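Local coordinates for solute Binding Protein, BlMnBP1 in complex with mannotriose (Bifidobacterium, PDB 6FUV) that probably captures manno-oligosaccharides such as beta-mannotriose outside the cell and delivers them to an ABC transporter for uptake, at residues Lys18-Thr23 / Asp314-Glu319; Lys141-Ala146 / Lys163-Lys168; Lys296-Leu301 / Glu361-Ala366. All coordinates share one frame; numbering follows the deposited sequence.

The three contacts sample different parts of a two-lobed solute-binding fold. Interactions 1 and 3 both reach the large mixed sheet: 18-23 leads into strand 22-28, while 296-301 opens strand 298-309, which pairs with 361-364 and precedes helix 315-330 of interaction 1. Their centres lie about 39 Å apart, and their segments alternate along the sequence. Interaction 2 is nested in the loop closed by interaction 1, across the chain's centre, about 55 Å from interaction 1, centre to centre; it packs helices 140-145 and 155-168 beside the four-stranded sheet. Interactions 1 and 2 centre about 30 and 28 Å from the chain's centre, interaction 3 about 14 Å, with Leu301 about 9 Å from a bound beta-D-mannopyranose.

Interaction 1. Residues Lys18-Thr23 / Asp314-Glu319; sequences KDLKAT and DKDRQE. With ACT (acetate ion), chain F.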
loop_
_atom_site.group_PDB
_atom_site.type_symbol
_atom_site.label_atom_id
_atom_site.label_comp_id
_atom_site.label_asym_id
_atom_site.label_seq_id
_atom_site.Cartn_x
_atom_site.Cartn_y
_atom_site.Cartn_z
ATOM N N LYS A 18 -9.223 28.911 -13.468
ATOM C CA LYS A 18 -10.500 29.407 -12.981
ATOM C C LYS A 18 -11.477 29.692 -14.111
ATOM O O LYS A 18 -12.660 29.923 -13.850
ATOM C CB LYS A 18 -10.259 30.654 -12.143
ATOM C CG LYS A 18 -10.101 30.374 -10.684
ATOM C CD LYS A 18 -11.462 30.092 -10.015
ATOM C CE LYS A 18 -11.706 31.039 -8.831
ATOM N NZ LYS A 18 -13.059 30.847 -8.230
ATOM N N ASP A 19 -11.016 29.669 -15.351
ATOM C CA ASP A 19 -11.848 29.873 -16.524
ATOM C C ASP A 19 -12.360 28.571 -17.125
ATOM O O ASP A 19 -13.143 28.618 -18.074
ATOM C CB ASP A 19 -11.058 30.620 -17.588
ATOM C CG ASP A 19 -9.760 29.896 -17.972
ATOM O OD1 ASP A 19 -8.922 29.636 -17.044
ATOM O OD2 ASP A 19 -9.602 29.579 -19.189
ATOM N N LEU A 20 -11.958 27.432 -16.581
ATOM C CA LEU A 20 -12.332 26.137 -17.110
ATOM C C LEU A 20 -13.734 25.756 -16.670
ATOM O O LEU A 20 -14.117 25.943 -15.521
ATOM C CB LEU A 20 -11.324 25.087 -16.638
ATOM C CG LEU A 20 -9.929 25.091 -17.257
ATOM C CD1 LEU A 20 -8.948 24.296 -16.399
ATOM C CD2 LEU A 20 -9.949 24.497 -18.638
ATOM N N LYS A 21 -14.499 25.235 -17.604
ATOM C CA LYS A 21 -15.764 24.559 -17.340
ATOM C C LYS A 21 -15.633 23.137 -17.892
ATOM O O LYS A 21 -15.649 22.940 -19.118
ATOM C CB LYS A 21 -16.934 25.300 -17.997
ATOM C CG LYS A 21 -17.178 26.715 -17.494
ATOM C CD LYS A 21 -18.400 27.329 -18.177
ATOM C CE LYS A 21 -18.963 28.509 -17.403
ATOM N NZ LYS A 21 -20.068 29.186 -18.170
ATOM N N ALA A 22 -15.474 22.153 -16.996
ATOM C CA ALA A 22 -15.384 20.775 -17.447
ATOM C C ALA A 22 -15.834 19.843 -16.347
ATOM O O ALA A 22 -15.895 20.222 -15.177
ATOM C CB ALA A 22 -13.976 20.422 -17.901
ATOM N N THR A 23 -16.256 18.660 -16.777
ATOM C CA THR A 23 -16.550 17.533 -15.913
ATOM C C THR A 23 -15.436 16.513 -16.043
ATOM O O THR A 23 -15.106 16.122 -17.156
ATOM C CB THR A 23 -17.868 16.860 -16.305
ATOM O OG1 THR A 23 -18.956 17.765 -16.244
ATOM C CG2 THR A 23 -18.083 15.705 -15.415
ATOM N N ASP A 314 -9.043 15.238 -22.968
ATOM C CA ASP A 314 -8.776 16.437 -23.749
ATOM C C ASP A 314 -8.052 17.468 -22.905
ATOM O O ASP A 314 -7.785 17.246 -21.719
ATOM C CB ASP A 314 -10.051 17.028 -24.344
ATOM C CG ASP A 314 -11.057 17.505 -23.306
ATOM O OD1 ASP A 314 -10.675 17.811 -22.170
ATOM O OD2 ASP A 314 -12.253 17.573 -23.653
ATOM N N LYS A 315 -7.656 18.560 -23.565
ATOM C CA LYS A 315 -6.807 19.574 -22.957
ATOM C C LYS A 315 -7.414 20.096 -21.669
ATOM O O LYS A 315 -6.727 20.193 -20.652
ATOM C CB LYS A 315 -6.590 20.688 -23.980
ATOM C CG LYS A 315 -5.442 21.591 -23.748
ATOM C CD LYS A 315 -5.245 22.622 -24.932
ATOM C CE LYS A 315 -6.563 23.079 -25.522
ATOM N NZ LYS A 315 -6.397 24.044 -26.686
ATOM N N ASP A 316 -8.707 20.440 -21.705
ATOM C CA ASP A 316 -9.391 20.994 -20.536
ATOM C C ASP A 316 -9.470 19.997 -19.391
ATOM O O ASP A 316 -9.330 20.371 -18.235
ATOM C CB ASP A 316 -10.824 21.431 -20.883
ATOM C CG ASP A 316 -10.893 22.740 -21.609
ATOM O OD1 ASP A 316 -9.848 23.350 -21.862
ATOM O OD2 ASP A 316 -12.018 23.118 -21.955
ATOM N N ARG A 317 -9.766 18.744 -19.680
ATOM C CA ARG A 317 -9.922 17.770 -18.608
ATOM C C ARG A 317 -8.588 17.425 -17.980
ATOM O O ARG A 317 -8.520 17.209 -16.764
ATOM C CB ARG A 317 -10.599 16.501 -19.113
ATOM C CG ARG A 317 -12.082 16.726 -19.524
ATOM C CD ARG A 317 -12.818 15.398 -19.742
ATOM N NE ARG A 317 -14.248 15.669 -19.835
ATOM C CZ ARG A 317 -14.910 15.843 -20.971
ATOM N NH1 ARG A 317 -14.279 15.709 -22.115
ATOM N NH2 ARG A 317 -16.203 16.138 -20.955
ATOM N N GLN A 318 -7.520 17.357 -18.792
ATOM C CA GLN A 318 -6.197 17.106 -18.242
ATOM C C GLN A 318 -5.856 18.174 -17.214
ATOM O O GLN A 318 -5.435 17.862 -16.109
ATOM C CB GLN A 318 -5.127 17.056 -19.347
ATOM C CG GLN A 318 -5.183 15.860 -20.268
ATOM C CD GLN A 318 -4.009 15.771 -21.175
ATOM O OE1 GLN A 318 -3.181 16.683 -21.239
ATOM N NE2 GLN A 318 -3.874 14.643 -21.819
ATOM N N GLU A 319 -6.029 19.444 -17.559
ATOM C CA GLU A 319 -5.698 20.529 -16.646
ATOM C C GLU A 319 -6.621 20.538 -15.434
ATOM O O GLU A 319 -6.164 20.722 -14.318
ATOM C CB GLU A 319 -5.759 21.857 -17.405
ATOM C CG GLU A 319 -5.753 23.066 -16.529
ATOM C CD GLU A 319 -5.577 24.388 -17.258
ATOM O OE1 GLU A 319 -5.747 24.428 -18.491
ATOM O OE2 GLU A 319 -5.254 25.398 -16.569
HETATM C C ACT F . -18.916 17.934 -20.238
HETATM O O ACT F . -19.184 17.441 -21.381
HETATM O OXT ACT F . -17.899 18.547 -19.853
HETATM C CH3 ACT F . -19.985 17.686 -19.192
HETATM O O HOH W 1 -12.992 25.200 -20.619
HETATM O O HOH W 2 -14.041 21.705 -21.157
#
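Leu20 packs on Asp316 and Glu319, a contact between the start of strand 22-28, with its lead-in loop, and the first turn of helix 315-330 in an alpha/beta lobe of the solute-binding fold. The tight part is made by one isobutyl group. With CG anti to the carbonyl carbon (chi1 -73°), Leu20 sets its two methyls on different helix residues: CD1 lies 3.4 Å from Glu319 CG, against the extended chain of that residue, and CD2 lies 3.4 Å from Asp316 OD1. Ala22 fits less closely, its CB 4.5 Å from Asp316 CB.

The looser side is bridged by water. One water donates to Lys21 O and Asp316 OD2, the latter at 2.6 Å; a second donates to OD2 and takes a weak bond from Lys21 N. An acetate, probably from the crystallisation liquor, sits with OXT 3.1 Å from Arg317 NH2, and Thr23 N reaches the same oxygen only weakly.

Asp314 is the N-cap: its OD1 accepts from Arg317 N, and its OD2 forms a salt bridge with Arg317 NH1 at 3.2 Å. These two bonds tie the cap to both ends of the arginine, whose guanidinium edge then crosses to the strand. There Arg317 NE donates to Thr23 O at 2.8 Å, the N-H pointing at the oxygen with an angle of 158° and the donor lying nearly along the C=O axis.

Interaction 2. Residues Lys141-Ala146 / Lys163-Lys168; sequences KVFKEA and KAIKEK
Glu145, whose carbonyl O lies 4.0 Å from Lys168 NZ across the contact, accepts through OE2 a salt-bridging hydrogen bond of 2.9 Å from Lys141 NZ, one turn earlier in the same helix. This polar pair lies at the exposed margin of the contact; what joins the two helices is apolar packing around Ala146 and Ile165.

Ala146, the first residue to leave helical geometry after 140-145, brings its CB to 3.8 Å from Ile165 CA, a distance that a side chain of one carbon permits. Its carbonyl O lies alongside aliphatic groups, 3.3 Å from Lys168 CD and 3.7 Å from Ala164 CB. The lysine chain bends at chi3 and chi4 as it passes this carbonyl.

Ile165 uses both branches. CG2 stands anti to the backbone N and meets Val142 CG1 at 3.9 Å, the two side chains crossing at about a right angle. CG1, anti to the carbonyl carbon (chi1 -61°), carries CD1 to Phe143, where it sits 3.5 Å from CE1. Beyond the pair, Val142 and Ile165 also touch Ala262 of strand 261-264, and Phe143 touches Thr263.

The axes of the short helical segments approach to 9.4 Å at 77°, so the last turn of one helix crosses the last turn of the other almost perpendicularly. Such helix-on-sheet layering, with two helices meeting over a shared strand, is typical of the alpha/beta lobes of solute-binding proteins.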
loop_
_atom_site.group_PDB
_atom_site.type_symbol
_atom_site.label_atom_id
_atom_site.label_comp_id
_atom_site.label_asym_id
_atom_site.label_seq_id
_atom_site.Cartn_x
_atom_site.Cartn_y
_atom_site.Cartn_z
ATOM N N LYS A 141 -7.786 -4.088 23.369
ATOM C CA LYS A 141 -8.591 -4.750 24.395
ATOM C C LYS A 141 -8.383 -6.273 24.381
ATOM O O LYS A 141 -8.109 -6.896 25.423
ATOM C CB LYS A 141 -10.053 -4.387 24.189
ATOM C CG LYS A 141 -11.025 -5.048 25.154
ATOM C CD LYS A 141 -12.461 -4.677 24.771
ATOM C CE LYS A 141 -13.476 -5.101 25.832
ATOM N NZ LYS A 141 -13.719 -6.576 25.821
ATOM N N VAL A 142 -8.474 -6.884 23.199
ATOM C CA VAL A 142 -8.160 -8.309 23.111
ATOM C C VAL A 142 -6.757 -8.576 23.651
ATOM O O VAL A 142 -6.530 -9.534 24.395
ATOM C CB VAL A 142 -8.297 -8.801 21.660
ATOM C CG1 VAL A 142 -7.731 -10.190 21.553
ATOM C CG2 VAL A 142 -9.743 -8.768 21.197
ATOM N N PHE A 143 -5.787 -7.754 23.256
ATOM C CA PHE A 143 -4.418 -7.963 23.716
ATOM C C PHE A 143 -4.356 -7.911 25.240
ATOM O O PHE A 143 -3.603 -8.675 25.862
ATOM C CB PHE A 143 -3.493 -6.906 23.101
ATOM C CG PHE A 143 -2.855 -7.331 21.795
ATOM C CD1 PHE A 143 -3.590 -7.963 20.821
ATOM C CD2 PHE A 143 -1.540 -7.073 21.537
ATOM C CE1 PHE A 143 -2.999 -8.357 19.629
ATOM C CE2 PHE A 143 -0.972 -7.433 20.350
ATOM C CZ PHE A 143 -1.712 -8.092 19.392
ATOM N N LYS A 144 -5.130 -7.016 25.872
ATOM C CA LYS A 144 -5.092 -6.949 27.332
ATOM C C LYS A 144 -5.752 -8.176 27.941
ATOM O O LYS A 144 -5.220 -8.755 28.884
ATOM C CB LYS A 144 -5.752 -5.685 27.830
ATOM C CG LYS A 144 -5.340 -5.299 29.248
ATOM C CD LYS A 144 -6.333 -4.321 29.908
ATOM C CE LYS A 144 -6.443 -3.010 29.134
ATOM N NZ LYS A 144 -7.875 -2.672 28.836
ATOM N N GLU A 145 -6.852 -8.651 27.350
ATOM C CA GLU A 145 -7.516 -9.831 27.896
ATOM C C GLU A 145 -6.614 -11.052 27.839
ATOM O O GLU A 145 -6.867 -12.025 28.557
ATOM C CB GLU A 145 -8.786 -10.188 27.119
ATOM C CG GLU A 145 -9.859 -9.139 27.090
ATOM C CD GLU A 145 -10.985 -9.500 26.121
ATOM O OE1 GLU A 145 -11.167 -10.724 25.846
ATOM O OE2 GLU A 145 -11.680 -8.567 25.619
ATOM N N ALA A 146 -5.642 -11.074 26.919
ATOM C CA ALA A 146 -4.742 -12.202 26.731
ATOM C C ALA A 146 -3.446 -12.060 27.517
ATOM O O ALA A 146 -2.522 -12.834 27.323
ATOM C CB ALA A 146 -4.416 -12.344 25.250
ATOM N N LYS A 163 -0.393 -17.196 20.351
ATOM C CA LYS A 163 -0.716 -18.326 21.214
ATOM C C LYS A 163 -1.496 -17.882 22.440
ATOM O O LYS A 163 -2.469 -18.517 22.822
ATOM C CB LYS A 163 0.541 -19.072 21.632
ATOM C CG LYS A 163 0.287 -20.110 22.680
ATOM C CD LYS A 163 1.122 -21.355 22.446
ATOM C CE LYS A 163 2.552 -21.056 22.273
ATOM N NZ LYS A 163 3.390 -22.268 22.422
ATOM N N ALA A 164 -1.116 -16.758 23.034
ATOM C CA ALA A 164 -1.855 -16.260 24.190
ATOM C C ALA A 164 -3.271 -15.826 23.819
ATOM O O ALA A 164 -4.215 -16.068 24.572
ATOM C CB ALA A 164 -1.118 -15.080 24.806
ATOM N N ILE A 165 -3.436 -15.164 22.668
ATOM C CA ILE A 165 -4.752 -14.693 22.243
ATOM C C ILE A 165 -5.684 -15.875 22.071
ATOM O O ILE A 165 -6.822 -15.858 22.525
ATOM C CB ILE A 165 -4.640 -13.866 20.947
ATOM C CG1 ILE A 165 -3.767 -12.633 21.183
ATOM C CG2 ILE A 165 -6.024 -13.508 20.418
ATOM C CD1 ILE A 165 -3.424 -11.857 19.917
ATOM N N LYS A 166 -5.204 -16.929 21.439
ATOM C CA LYS A 166 -6.070 -18.074 21.167
ATOM C C LYS A 166 -6.375 -18.837 22.438
ATOM O O LYS A 166 -7.476 -19.361 22.598
ATOM C CB LYS A 166 -5.432 -19.033 20.166
ATOM C CG LYS A 166 -6.421 -20.105 19.635
ATOM C CD LYS A 166 -5.737 -21.195 18.890
ATOM C CE LYS A 166 -6.706 -22.268 18.438
ATOM N NZ LYS A 166 -7.983 -21.729 17.855
ATOM N N GLU A 167 -5.435 -18.840 23.375
ATOM C CA GLU A 167 -5.607 -19.549 24.634
ATOM C C GLU A 167 -6.597 -18.838 25.555
ATOM O O GLU A 167 -7.511 -19.458 26.094
ATOM C CB GLU A 167 -4.228 -19.698 25.292
ATOM C CG GLU A 167 -4.162 -20.701 26.423
ATOM C CD GLU A 167 -3.132 -20.313 27.485
ATOM O OE1 GLU A 167 -2.248 -19.484 27.179
ATOM O OE2 GLU A 167 -3.229 -20.830 28.625
ATOM N N LYS A 168 -6.458 -17.533 25.708
ATOM C CA LYS A 168 -7.168 -16.780 26.735
ATOM C C LYS A 168 -8.353 -15.982 26.217
ATOM O O LYS A 168 -9.079 -15.406 27.034
ATOM C CB LYS A 168 -6.217 -15.787 27.430
ATOM C CG LYS A 168 -5.142 -16.429 28.286
ATOM C CD LYS A 168 -4.126 -15.399 28.740
ATOM C CE LYS A 168 -4.072 -15.240 30.265
ATOM N NZ LYS A 168 -4.033 -13.785 30.688
#

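Interaction 3. Residues Lys296-Leu301 / Glu361-Ala366; sequences KQYATL and ELIVDA
Ala299 hydrogen-bonds to both neighbours of Leu362 across a parallel strand pair: its N donates to Glu361 O at 3.0 Å, and its O accepts from Ile363 N at 2.9 Å. Glu361 N to Gln297 O and Leu301 N to Ile363 O extend the ladder. The last donor stands 64° out of the carbonyl plane, so that bond does not use a lone pair.

On one face, Tyr298 runs beside Glu361, pointing the same way, ring and carboxylate planes 55° apart; its CD2 lies 3.8 Å from Glu361 CB and 4.1 Å from Ile363 CD1. An alanine at Tyr298 would probably leave Ile363 CD1 without its aromatic neighbour and the Glu361 chain freer to turn. On the other face, Ala299 CB touches Leu362 CD2 at 3.7 Å, and Leu301 CD2 meets Val364 CG2 at 3.7 Å.

Further out, Lys296 NZ makes a long salt bridge to Glu361 OE1, 3.6 Å away. At the opposite end a water donates to Leu301 O and accepts from Asp365 N, bridging the two residues. Asn194 OD1 accepts from Thr300 N, holding the strand from outside the pair; Thr300 and Asp365 also line the pocket of a bound polyethylene glycol, probably from the crystallisation liquor.

The parallel ladder of strands 298-309 and 361-364 belongs to the mixed sheet of the solute-binding fold, its Leu301 side chain about 9 Å from a bound beta-D-mannopyranose.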
loop_
_atom_site.group_PDB
_atom_site.type_symbol
_atom_site.label_atom_id
_atom_site.label_comp_id
_atom_site.label_asym_id
_atom_site.label_seq_id
_atom_site.Cartn_x
_atom_site.Cartn_y
_atom_site.Cartn_z
ATOM N N LYS A 296 16.717 -2.522 16.495
ATOM C CA LYS A 296 15.897 -1.441 15.966
ATOM C C LYS A 296 14.807 -1.943 15.034
ATOM O O LYS A 296 14.915 -2.991 14.420
ATOM C CB LYS A 296 16.749 -0.438 15.240
ATOM C CG LYS A 296 17.496 0.545 16.174
ATOM C CD LYS A 296 18.380 1.502 15.393
ATOM C CE LYS A 296 17.546 2.472 14.512
ATOM N NZ LYS A 296 16.683 3.408 15.307
ATOM N N GLN A 297 13.735 -1.188 14.969
ATOM C CA GLN A 297 12.614 -1.467 14.093
ATOM C C GLN A 297 12.505 -0.401 13.029
ATOM O O GLN A 297 12.800 0.771 13.280
ATOM C CB GLN A 297 11.294 -1.541 14.852
ATOM C CG GLN A 297 11.162 -2.803 15.651
ATOM C CD GLN A 297 9.785 -3.053 16.083
ATOM O OE1 GLN A 297 9.191 -4.044 15.706
ATOM N NE2 GLN A 297 9.247 -2.158 16.876
ATOM N N TYR A 298 12.102 -0.834 11.827
ATOM C CA TYR A 298 12.106 0.009 10.643
ATOM C C TYR A 298 10.794 -0.192 9.923
ATOM O O TYR A 298 10.175 -1.239 10.033
ATOM C CB TYR A 298 13.276 -0.328 9.688
ATOM C CG TYR A 298 14.644 -0.219 10.257
ATOM C CD1 TYR A 298 15.170 -1.215 11.054
ATOM C CD2 TYR A 298 15.438 0.895 9.989
ATOM C CE1 TYR A 298 16.454 -1.102 11.594
ATOM C CE2 TYR A 298 16.674 1.016 10.507
ATOM C CZ TYR A 298 17.198 0.020 11.298
ATOM O OH TYR A 298 18.430 0.214 11.802
ATOM N N ALA A 299 10.368 0.829 9.206
ATOM C CA ALA A 299 9.217 0.740 8.325
ATOM C C ALA A 299 9.502 1.435 6.999
ATOM O O ALA A 299 9.921 2.588 6.947
ATOM C CB ALA A 299 8.002 1.373 8.983
ATOM N N THR A 300 9.256 0.737 5.913
ATOM C CA THR A 300 9.368 1.360 4.607
ATOM C C THR A 300 8.300 2.429 4.489
ATOM O O THR A 300 7.131 2.204 4.815
ATOM C CB THR A 300 9.216 0.334 3.484
ATOM O OG1 THR A 300 10.201 -0.682 3.663
ATOM C CG2 THR A 300 9.460 0.994 2.165
ATOM N N LEU A 301 8.707 3.602 4.035
ATOM C CA LEU A 301 7.786 4.657 3.642
ATOM C C LEU A 301 7.613 4.586 2.129
ATOM O O LEU A 301 8.582 4.724 1.371
ATOM C CB LEU A 301 8.297 6.023 4.071
ATOM C CG LEU A 301 7.519 7.262 3.697
ATOM C CD1 LEU A 301 6.102 7.152 4.140
ATOM C CD2 LEU A 301 8.263 8.490 4.285
ATOM N N GLU A 361 12.227 3.725 12.691
ATOM C CA GLU A 361 12.831 4.523 11.631
ATOM C C GLU A 361 12.118 4.248 10.310
ATOM O O GLU A 361 12.209 3.157 9.759
ATOM C CB GLU A 361 14.316 4.208 11.535
ATOM C CG GLU A 361 15.063 5.070 10.544
ATOM C CD GLU A 361 16.572 4.972 10.759
ATOM O OE1 GLU A 361 16.985 4.724 11.933
ATOM O OE2 GLU A 361 17.322 5.114 9.751
ATOM N N LEU A 362 11.398 5.234 9.816
ATOM C CA LEU A 362 10.774 5.142 8.504
ATOM C C LEU A 362 11.849 5.414 7.465
ATOM O O LEU A 362 12.605 6.374 7.575
ATOM C CB LEU A 362 9.647 6.150 8.334
ATOM C CG LEU A 362 8.429 6.175 9.230
ATOM C CD1 LEU A 362 7.243 6.629 8.356
ATOM C CD2 LEU A 362 8.103 4.925 9.884
ATOM N N ILE A 363 11.951 4.548 6.472
ATOM C CA ILE A 363 12.928 4.680 5.397
ATOM C C ILE A 363 12.239 4.476 4.045
ATOM O O ILE A 363 11.657 3.414 3.790
ATOM C CB ILE A 363 14.068 3.672 5.564
ATOM C CG1 ILE A 363 13.559 2.324 5.972
ATOM C CG2 ILE A 363 15.057 4.177 6.680
ATOM C CD1 ILE A 363 14.700 1.202 5.963
ATOM N N VAL A 364 12.319 5.491 3.191
ATOM C CA VAL A 364 11.986 5.364 1.779
ATOM C C VAL A 364 12.994 4.482 1.061
ATOM O O VAL A 364 14.192 4.577 1.295
ATOM C CB VAL A 364 11.952 6.762 1.150
ATOM C CG1 VAL A 364 11.749 6.648 -0.338
ATOM C CG2 VAL A 364 10.906 7.645 1.846
ATOM N N ASP A 365 12.513 3.625 0.179
ATOM C CA ASP A 365 13.402 2.755 -0.583
ATOM C C ASP A 365 14.321 3.589 -1.480
ATOM O O ASP A 365 13.868 4.484 -2.181
ATOM C CB ASP A 365 12.590 1.781 -1.454
ATOM C CG ASP A 365 12.212 0.489 -0.745
ATOM O OD1 ASP A 365 12.780 0.134 0.314
ATOM O OD2 ASP A 365 11.336 -0.191 -1.281
ATOM N N ALA A 366 15.603 3.252 -1.493
ATOM C CA ALA A 366 16.540 3.853 -2.428
ATOM C C ALA A 366 16.111 3.513 -3.842
ATOM O O ALA A 366 15.523 2.458 -4.079
ATOM C CB ALA A 366 17.953 3.323 -2.210
HETATM O O HOH W 3 9.624 3.511 -0.769
#